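Streptokinase domain B (Streptococcus dysgalactiae subsp. equisimilis, PDB 1QQR) probably contributes, as one non-proteolytic domain of the fibrinolytic activator streptokinase, to the activation of plasminogen. Local coordinates at residues 6-11 against 116-121; 10-15 against 51-56; 44-49 against 89-94. One frame throughout, in Å; residues are numbered along the deposited sequence.

Contact 1. Residues 6-11 against 116-121; sequences KSVDVE and NTDLIS
The carboxylate of Asp118 carries CG1 of Val8 over one face, with Val8 CG1 3.7 Å from Asp118 CG and no nearer to either oxygen. Val8 lies two residues before Val10, the residue paired with Asp118, and its CG1 is set anti to the Val8 backbone N (chi1 172°), which swings it along the chain toward Asp118. The oxygens turn elsewhere: Asp118 OD1 forms a salt bridge with Arg98 and OD2 a hydrogen bond with Tyr93 OH, so this buried acid is held by both ends, an arrangement likely to keep it ionised. On the same side of the sheet Val10 follows Val8, and its CG1 meets Ile120 CD1 at 3.5 Å.

On the other side, Thr117 CG2 packs against two acids of the neighbouring strand, 4.0 Å from Asp9 CB and 3.9 Å from Glu11 OE2. Asp9 OD1 bonds Thr37 instead, while Leu119 CD1 packs against Glu11 CB.

The strands run parallel, and Asp9 and Glu11 each use both backbone groups. Asp9 N binds Asn116 O and Asp118 N binds Asp9 O, both at 2.9 Å; Glu11 N and O then take Asp118 O and Ile120 N. Before this ladder begins, water 1 bridges Ser7 O and Asn116 N. Val10 turns its own backbone groups to Leu35 and Lys36, and Thr117 and Leu119 bond to Asp77 and Thr75. The pairing therefore lies inside the mixed sheet, with strand 33-38 beyond one partner and strand 64-76 beyond the other.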
loop_
_atom_site.group_PDB
_atom_site.type_symbol
_atom_site.label_atom_id
_atom_site.label_comp_id
_atom_site.label_asym_id
_atom_site.label_seq_id
_atom_site.Cartn_x
_atom_site.Cartn_y
_atom_site.Cartn_z
ATOM N N LYS A 6 -11.698 11.669 11.956
ATOM C CA LYS A 6 -11.116 11.520 13.275
ATOM C C LYS A 6 -10.020 10.457 13.308
ATOM O O LYS A 6 -9.244 10.362 14.268
ATOM C CB LYS A 6 -12.233 11.148 14.256
ATOM C CG LYS A 6 -13.424 12.118 14.177
ATOM C CD LYS A 6 -14.706 11.547 14.764
ATOM C CE LYS A 6 -15.891 12.449 14.425
ATOM N NZ LYS A 6 -17.204 11.863 14.834
ATOM N N SER A 7 -9.946 9.673 12.239
ATOM C CA SER A 7 -8.995 8.584 12.178
ATOM C C SER A 7 -8.887 8.090 10.750
ATOM O O SER A 7 -9.810 8.258 9.956
ATOM C CB SER A 7 -9.530 7.441 13.031
ATOM O OG SER A 7 -8.546 6.921 13.881
ATOM N N VAL A 8 -7.764 7.477 10.416
ATOM C CA VAL A 8 -7.626 6.901 9.092
ATOM C C VAL A 8 -6.984 5.529 9.231
ATOM O O VAL A 8 -5.849 5.416 9.699
ATOM C CB VAL A 8 -6.800 7.795 8.166
ATOM C CG1 VAL A 8 -6.509 7.076 6.856
ATOM C CG2 VAL A 8 -7.579 9.041 7.868
ATOM N N ASP A 9 -7.727 4.479 8.891
ATOM C CA ASP A 9 -7.155 3.125 8.960
ATOM C C ASP A 9 -6.289 3.020 7.717
ATOM O O ASP A 9 -6.790 3.188 6.598
ATOM C CB ASP A 9 -8.217 2.022 8.859
ATOM C CG ASP A 9 -9.068 1.901 10.098
ATOM O OD1 ASP A 9 -8.582 2.255 11.187
ATOM O OD2 ASP A 9 -10.217 1.428 9.971
ATOM N N VAL A 10 -5.001 2.769 7.903
ATOM C CA VAL A 10 -4.112 2.651 6.760
ATOM C C VAL A 10 -3.947 1.184 6.391
ATOM O O VAL A 10 -3.334 0.406 7.132
ATOM C CB VAL A 10 -2.718 3.263 7.052
ATOM C CG1 VAL A 10 -1.830 3.170 5.816
ATOM C CG2 VAL A 10 -2.862 4.702 7.477
ATOM N N GLU A 11 -4.525 0.812 5.254
ATOM C CA GLU A 11 -4.410 -0.545 4.766
ATOM C C GLU A 11 -3.299 -0.636 3.718
ATOM O O GLU A 11 -2.984 0.332 3.009
ATOM C CB GLU A 11 -5.738 -1.024 4.194
ATOM C CG GLU A 11 -6.712 -1.456 5.273
ATOM C CD GLU A 11 -8.128 -1.648 4.752
ATOM O OE1 GLU A 11 -8.308 -2.287 3.696
ATOM O OE2 GLU A 11 -9.071 -1.166 5.409
ATOM N N ASN A 116 -12.616 6.142 8.125
ATOM C CA ASN A 116 -11.997 6.576 6.887
ATOM C C ASN A 116 -10.839 5.606 6.681
ATOM O O ASN A 116 -10.311 5.040 7.649
ATOM C CB ASN A 116 -11.475 8.005 7.037
ATOM C CG ASN A 116 -12.563 9.048 6.845
ATOM O OD1 ASN A 116 -12.772 9.548 5.734
ATOM N ND2 ASN A 116 -13.273 9.363 7.920
ATOM N N THR A 117 -10.447 5.396 5.437
ATOM C CA THR A 117 -9.355 4.470 5.176
ATOM C C THR A 117 -8.469 4.992 4.068
ATOM O O THR A 117 -8.930 5.720 3.193
ATOM C CB THR A 117 -9.865 3.064 4.697
ATOM O OG1 THR A 117 -10.651 3.240 3.519
ATOM C CG2 THR A 117 -10.734 2.377 5.736
ATOM N N ASP A 118 -7.197 4.609 4.141
ATOM C CA ASP A 118 -6.204 4.910 3.113
ATOM C C ASP A 118 -5.772 3.519 2.649
ATOM O O ASP A 118 -5.534 2.627 3.467
ATOM C CB ASP A 118 -4.962 5.601 3.680
ATOM C CG ASP A 118 -4.972 7.105 3.477
ATOM O OD1 ASP A 118 -5.811 7.616 2.692
ATOM O OD2 ASP A 118 -4.113 7.777 4.100
ATOM N N LEU A 119 -5.702 3.314 1.348
ATOM C CA LEU A 119 -5.234 2.037 0.856
ATOM C C LEU A 119 -3.934 2.349 0.163
ATOM O O LEU A 119 -3.932 3.034 -0.871
ATOM C CB LEU A 119 -6.193 1.397 -0.162
ATOM C CG LEU A 119 -5.571 0.173 -0.862
ATOM C CD1 LEU A 119 -5.201 -0.884 0.167
ATOM C CD2 LEU A 119 -6.529 -0.421 -1.883
ATOM N N ILE A 120 -2.836 1.889 0.753
ATOM C CA ILE A 120 -1.535 2.080 0.143
ATOM C C ILE A 120 -1.221 0.825 -0.681
ATOM O O ILE A 120 -1.176 -0.289 -0.156
ATOM C CB ILE A 120 -0.430 2.236 1.188
ATOM C CG1 ILE A 120 -0.673 3.490 2.032
ATOM C CG2 ILE A 120 0.939 2.278 0.482
ATOM C CD1 ILE A 120 0.387 3.705 3.115
ATOM N N SER A 121 -0.988 1.001 -1.971
ATOM C CA SER A 121 -0.681 -0.150 -2.796
ATOM C C SER A 121 0.654 0.014 -3.501
ATOM O O SER A 121 0.931 1.024 -4.162
ATOM C CB SER A 121 -1.822 -0.424 -3.792
ATOM O OG SER A 121 -1.971 0.627 -4.696
HETATM O O HOH W 1 -12.818 7.926 10.558
#

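Contact 2. Residues 10-15 against 51-56; sequences VEYTVQ and AQAQSI
Tyr12 makes the first touch along the strand, reaching across to Ala53 and Ile56 on the helix. Its CG stands anti to the backbone N (chi1 -176°), which extends the ring from the sheet toward the helix. The phenol oxygen ends up against a methyl group, with Tyr12 OH 3.4 Å from Ala53 CB. Ile56 comes from another direction: its CD1 lies at the ring edge, near the ring plane, 4.1 Å from Tyr12 CE2 and as far from CD2. Gln52 adds a looser contact through its CB, 4.4 Å from Tyr12 CE2. The hydroxyl has its hydrogen bond with Glu122 of strand 111-128, so its closeness to Ala53 is packing alone.

Thr13 points the opposite way, as strand alternation requires, and its hydroxyl bonds Leu31 O. Val14 returns to the helix side and divides its two methyls between neighbouring turns: CG2 approaches Ala53 CB at 4.4 Å, while CG1 meets Ile56 CG2 at 4.2 Å. Ala53 thus receives both Tyr12 and Val14, its short side chain letting the strand come within 6.9 Å of it, measured from Val14 CA to Ala53 CA.

The interface is packing without hydrogen bonds between the two segments, and modest in area. The axes of strand and helix pass 9.6 Å apart and cross at -60°, the helix lying over the sheet in the manner of the beta-grasp fold. Strand 33-38 flanks the contact, Leu35 touching both Tyr12 and Gln52, and Lys33 binds the Gln52 side chain; from strand 111-128, Tyr124 packs on Ala53.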
loop_
_atom_site.group_PDB
_atom_site.type_symbol
_atom_site.label_atom_id
_atom_site.label_comp_id
_atom_site.label_asym_id
_atom_site.label_seq_id
_atom_site.Cartn_x
_atom_site.Cartn_y
_atom_site.Cartn_z
ATOM N N VAL A 10 -5.001 2.769 7.903
ATOM C CA VAL A 10 -4.112 2.651 6.760
ATOM C C VAL A 10 -3.947 1.184 6.391
ATOM O O VAL A 10 -3.334 0.406 7.132
ATOM C CB VAL A 10 -2.718 3.263 7.052
ATOM C CG1 VAL A 10 -1.830 3.170 5.816
ATOM C CG2 VAL A 10 -2.862 4.702 7.477
ATOM N N GLU A 11 -4.525 0.812 5.254
ATOM C CA GLU A 11 -4.410 -0.545 4.766
ATOM C C GLU A 11 -3.299 -0.636 3.718
ATOM O O GLU A 11 -2.984 0.332 3.009
ATOM C CB GLU A 11 -5.738 -1.024 4.194
ATOM C CG GLU A 11 -6.712 -1.456 5.273
ATOM C CD GLU A 11 -8.128 -1.648 4.752
ATOM O OE1 GLU A 11 -8.308 -2.287 3.696
ATOM O OE2 GLU A 11 -9.071 -1.166 5.409
ATOM N N TYR A 12 -2.722 -1.823 3.607
ATOM C CA TYR A 12 -1.610 -2.018 2.697
ATOM C C TYR A 12 -1.763 -3.227 1.809
ATOM O O TYR A 12 -2.209 -4.285 2.246
ATOM C CB TYR A 12 -0.338 -2.160 3.533
ATOM C CG TYR A 12 0.937 -2.278 2.747
ATOM C CD1 TYR A 12 1.502 -1.176 2.137
ATOM C CD2 TYR A 12 1.589 -3.506 2.631
ATOM C CE1 TYR A 12 2.693 -1.282 1.428
ATOM C CE2 TYR A 12 2.790 -3.634 1.921
ATOM C CZ TYR A 12 3.342 -2.517 1.324
ATOM O OH TYR A 12 4.563 -2.615 0.678
ATOM N N THR A 13 -1.435 -3.055 0.545
ATOM C CA THR A 13 -1.444 -4.171 -0.376
ATOM C C THR A 13 -0.195 -4.050 -1.271
ATOM O O THR A 13 0.201 -2.951 -1.689
ATOM C CB THR A 13 -2.721 -4.244 -1.217
ATOM O OG1 THR A 13 -2.692 -5.460 -1.965
ATOM C CG2 THR A 13 -2.832 -3.097 -2.174
ATOM N N VAL A 14 0.440 -5.182 -1.518
ATOM C CA VAL A 14 1.653 -5.223 -2.312
ATOM C C VAL A 14 1.636 -6.373 -3.312
ATOM O O VAL A 14 1.176 -7.474 -3.011
ATOM C CB VAL A 14 2.908 -5.369 -1.396
ATOM C CG1 VAL A 14 2.837 -6.651 -0.611
ATOM C CG2 VAL A 14 4.179 -5.328 -2.224
ATOM N N GLN A 15 2.132 -6.084 -4.510
ATOM C CA GLN A 15 2.239 -7.058 -5.584
ATOM C C GLN A 15 3.753 -7.264 -5.832
ATOM O O GLN A 15 4.534 -6.301 -5.820
ATOM C CB GLN A 15 1.530 -6.518 -6.837
ATOM C CG GLN A 15 1.989 -7.165 -8.149
ATOM C CD GLN A 15 1.258 -6.625 -9.387
ATOM O OE1 GLN A 15 1.180 -5.403 -9.611
ATOM N NE2 GLN A 15 0.729 -7.539 -10.201
ATOM N N ALA A 51 10.090 -2.251 4.883
ATOM C CA ALA A 51 10.197 -3.257 5.928
ATOM C C ALA A 51 8.958 -4.133 5.893
ATOM O O ALA A 51 9.044 -5.355 6.041
ATOM C CB ALA A 51 10.371 -2.602 7.318
ATOM N N GLN A 52 7.803 -3.504 5.696
ATOM C CA GLN A 52 6.546 -4.236 5.617
ATOM C C GLN A 52 6.547 -5.197 4.426
ATOM O O GLN A 52 6.185 -6.363 4.547
ATOM C CB GLN A 52 5.373 -3.262 5.453
ATOM C CG GLN A 52 4.648 -2.932 6.724
ATOM C CD GLN A 52 4.213 -4.176 7.473
ATOM O OE1 GLN A 52 3.585 -5.095 6.907
ATOM N NE2 GLN A 52 4.551 -4.220 8.753
ATOM N N ALA A 53 6.943 -4.696 3.262
ATOM C CA ALA A 53 6.934 -5.530 2.075
ATOM C C ALA A 53 7.928 -6.704 2.217
ATOM O O ALA A 53 7.599 -7.844 1.903
ATOM C CB ALA A 53 7.264 -4.677 0.832
ATOM N N GLN A 54 9.130 -6.427 2.710
ATOM C CA GLN A 54 10.133 -7.468 2.868
ATOM C C GLN A 54 9.593 -8.547 3.801
ATOM O O GLN A 54 9.733 -9.732 3.528
ATOM C CB GLN A 54 11.449 -6.874 3.411
ATOM C CG GLN A 54 12.643 -7.862 3.541
ATOM C CD GLN A 54 12.986 -8.594 2.219
ATOM O OE1 GLN A 54 13.382 -7.969 1.225
ATOM N NE2 GLN A 54 12.832 -9.926 2.216
ATOM N N SER A 55 8.935 -8.156 4.888
ATOM C CA SER A 55 8.434 -9.175 5.797
ATOM C C SER A 55 7.308 -9.982 5.146
ATOM O O SER A 55 7.231 -11.205 5.313
ATOM C CB SER A 55 7.998 -8.553 7.137
ATOM O OG SER A 55 6.627 -8.192 7.171
ATOM N N ILE A 56 6.441 -9.323 4.385
ATOM C CA ILE A 56 5.372 -10.057 3.720
ATOM C C ILE A 56 5.987 -11.005 2.688
ATOM O O ILE A 56 5.554 -12.154 2.554
ATOM C CB ILE A 56 4.407 -9.104 3.033
ATOM C CG1 ILE A 56 3.553 -8.416 4.100
ATOM C CG2 ILE A 56 3.572 -9.853 2.010
ATOM C CD1 ILE A 56 2.608 -7.393 3.571
#

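Contact 3. Residues 44-49 against 89-94; sequences ITSQEL and QEFTYR
Ser46 is gripped on both its backbone and its side chain by residues 90-91. Its OG donates to Glu90 OE2 at 2.5 Å, using that oxygen's anti lone pair, and accepts from Phe91 N at 2.9 Å in a nearly straight bond of 164°. A chi1 of 47° puts OG between the backbone N and the carbonyl carbon, where it meets both partners. Ser46 N in turn donates to Phe91 O, so the serine and the phenylalanine backbone close a small ring of bonds. Separately, the backbone and the Phe91 first torsion bring the aromatic ring under the serine: Ser46 CB stands 3.6 Å over the centroid of Phe91, a CH-pi contact almost on the ring normal. Leu49 CD1 approaches the same ring at its edge.

Next door, the Gln47 amide stacks on the Glu90 carboxylate with planes 21° apart, bringing Gln47 OE1 3.6 Å from Glu90 CD.

Two further backbone bonds join Ile44 and Tyr93, an antiparallel hydrogen-bonded pair: Tyr93 N gives to Ile44 O at 2.6 Å, and Ile44 N gives to Tyr93 O. Thr45 and Thr92 form the non-hydrogen-bonded pair beside it, where their CG2 methyls touch at 3.6 Å. Thr45 N looks instead to its own helix, donating to Glu48 OE2 at 2.8 Å. The Thr45 hydroxyl receives a weak bond from Glu48 N, completing a capping box. Tyr93 OH lies further on, bonded to Lys96 N as well as to Asp118.

Ser46 N is thus met by a carbonyl, and Thr45 N and, weakly, Glu48 N by the capping box. Ser46, the first helical residue, joins the helix start to the strand pair through Phe91, and the negative charge of Glu90, directed there, would probably interact well with the helix dipole.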
loop_
_atom_site.group_PDB
_atom_site.type_symbol
_atom_site.label_atom_id
_atom_site.label_comp_id
_atom_site.label_asym_id
_atom_site.label_seq_id
_atom_site.Cartn_x
_atom_site.Cartn_y
_atom_site.Cartn_z
ATOM N N ILE A 44 4.188 8.194 7.245
ATOM C CA ILE A 44 4.632 6.830 6.989
ATOM C C ILE A 44 5.749 7.066 5.988
ATOM O O ILE A 44 5.554 7.828 5.052
ATOM C CB ILE A 44 3.520 6.005 6.336
ATOM C CG1 ILE A 44 2.331 5.927 7.286
ATOM C CG2 ILE A 44 3.999 4.610 6.041
ATOM C CD1 ILE A 44 1.105 5.359 6.667
ATOM N N THR A 45 6.905 6.437 6.190
ATOM C CA THR A 45 8.039 6.632 5.297
ATOM C C THR A 45 8.239 5.418 4.407
ATOM O O THR A 45 7.766 4.318 4.726
ATOM C CB THR A 45 9.344 6.811 6.089
ATOM O OG1 THR A 45 9.525 5.677 6.950
ATOM C CG2 THR A 45 9.292 8.064 6.941
ATOM N N SER A 46 8.959 5.622 3.305
ATOM C CA SER A 46 9.266 4.537 2.378
ATOM C C SER A 46 10.061 3.417 3.065
ATOM O O SER A 46 9.868 2.242 2.759
ATOM C CB SER A 46 10.039 5.081 1.191
ATOM O OG SER A 46 11.079 5.917 1.645
ATOM N N GLN A 47 10.923 3.752 4.021
ATOM C CA GLN A 47 11.674 2.689 4.700
ATOM C C GLN A 47 10.752 1.769 5.487
ATOM O O GLN A 47 10.950 0.557 5.523
ATOM C CB GLN A 47 12.747 3.260 5.635
ATOM C CG GLN A 47 13.908 3.932 4.910
ATOM C CD GLN A 47 13.646 5.383 4.601
ATOM O OE1 GLN A 47 14.516 6.077 4.080
ATOM N NE2 GLN A 47 12.449 5.855 4.918
ATOM N N GLU A 48 9.747 2.347 6.126
ATOM C CA GLU A 48 8.782 1.556 6.877
ATOM C C GLU A 48 7.991 0.644 5.941
ATOM O O GLU A 48 7.697 -0.499 6.286
ATOM C CB GLU A 48 7.805 2.466 7.606
ATOM C CG GLU A 48 8.487 3.413 8.584
ATOM C CD GLU A 48 7.488 4.303 9.315
ATOM O OE1 GLU A 48 7.351 4.142 10.548
ATOM O OE2 GLU A 48 6.844 5.149 8.651
ATOM N N LEU A 49 7.641 1.156 4.764
ATOM C CA LEU A 49 6.871 0.363 3.809
ATOM C C LEU A 49 7.737 -0.788 3.284
ATOM O O LEU A 49 7.255 -1.938 3.154
ATOM C CB LEU A 49 6.353 1.250 2.664
ATOM C CG LEU A 49 5.321 2.303 3.096
ATOM C CD1 LEU A 49 4.903 3.113 1.885
ATOM C CD2 LEU A 49 4.087 1.632 3.731
ATOM N N GLN A 89 13.035 7.543 -5.222
ATOM C CA GLN A 89 13.678 8.254 -4.121
ATOM C C GLN A 89 12.895 7.915 -2.866
ATOM O O GLN A 89 11.733 7.524 -2.952
ATOM C CB GLN A 89 13.642 9.763 -4.368
ATOM C CG GLN A 89 12.237 10.317 -4.462
ATOM C CD GLN A 89 12.183 11.793 -4.826
ATOM O OE1 GLN A 89 12.627 12.189 -5.894
ATOM N NE2 GLN A 89 11.625 12.609 -3.937
ATOM N N GLU A 90 13.531 8.026 -1.703
ATOM C CA GLU A 90 12.840 7.757 -0.451
ATOM C C GLU A 90 11.743 8.808 -0.318
ATOM O O GLU A 90 11.841 9.891 -0.898
ATOM C CB GLU A 90 13.808 7.845 0.717
ATOM C CG GLU A 90 14.953 6.855 0.603
ATOM C CD GLU A 90 14.497 5.403 0.578
ATOM O OE1 GLU A 90 15.347 4.513 0.365
ATOM O OE2 GLU A 90 13.295 5.135 0.783
ATOM N N PHE A 91 10.686 8.490 0.416
ATOM C CA PHE A 91 9.594 9.434 0.567
ATOM C C PHE A 91 8.882 9.302 1.900
ATOM O O PHE A 91 9.074 8.336 2.630
ATOM C CB PHE A 91 8.575 9.238 -0.573
ATOM C CG PHE A 91 7.966 7.833 -0.643
ATOM C CD1 PHE A 91 7.080 7.375 0.333
ATOM C CD2 PHE A 91 8.269 6.982 -1.705
ATOM C CE1 PHE A 91 6.503 6.093 0.251
ATOM C CE2 PHE A 91 7.700 5.700 -1.794
ATOM C CZ PHE A 91 6.815 5.257 -0.812
ATOM N N THR A 92 8.058 10.289 2.207
ATOM C CA THR A 92 7.248 10.257 3.409
ATOM C C THR A 92 5.824 10.538 2.936
ATOM O O THR A 92 5.599 11.368 2.060
ATOM C CB THR A 92 7.629 11.357 4.418
ATOM O OG1 THR A 92 7.602 12.616 3.747
ATOM C CG2 THR A 92 9.006 11.116 5.021
ATOM N N TYR A 93 4.864 9.812 3.480
ATOM C CA TYR A 93 3.484 10.056 3.125
ATOM C C TYR A 93 2.815 10.579 4.383
ATOM O O TYR A 93 2.905 9.966 5.458
ATOM C CB TYR A 93 2.774 8.783 2.674
ATOM C CG TYR A 93 1.265 8.959 2.671
ATOM C CD1 TYR A 93 0.659 9.925 1.860
ATOM C CD2 TYR A 93 0.454 8.213 3.526
ATOM C CE1 TYR A 93 -0.725 10.138 1.911
ATOM C CE2 TYR A 93 -0.928 8.429 3.588
ATOM C CZ TYR A 93 -1.508 9.389 2.785
ATOM O OH TYR A 93 -2.864 9.639 2.885
ATOM N N ARG A 94 2.150 11.717 4.244
ATOM C CA ARG A 94 1.447 12.344 5.360
ATOM C C ARG A 94 -0.020 11.991 5.174
ATOM O O ARG A 94 -0.570 12.190 4.100
ATOM C CB ARG A 94 1.642 13.866 5.301
ATOM C CG ARG A 94 1.059 14.621 6.470
ATOM C CD ARG A 94 0.925 16.109 6.148
ATOM N NE ARG A 94 0.334 16.860 7.256
ATOM C CZ ARG A 94 -0.201 18.074 7.148
ATOM N NH1 ARG A 94 -0.232 18.693 5.972
ATOM N NH2 ARG A 94 -0.706 18.669 8.221
#

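From the N terminus, strand 8-18 supplies the first side of contacts 1 and 2, which share Val10 and Glu11. Contact 2 closes first, when residues 51-56 return over the sheet. Contact 3 opens before that, at 44-49, and closes later, at 89-94, so these two cross, gripping successive parts of helix 46-60, its first turn and its middle. Contact 1 closes last, at 116-121, and its long loop encloses all of contact 3. Contacts 1 and 3 meet where Ile44 CD1 lies 3.8 Å from Val10 CG1; contact 2 joins contact 1 where Ile120 O lies 2.9 Å from Thr13 N, a probable hydrogen bond. Together they tie the central sheet, helix 46-60 and the small two-stranded sheet into one domain.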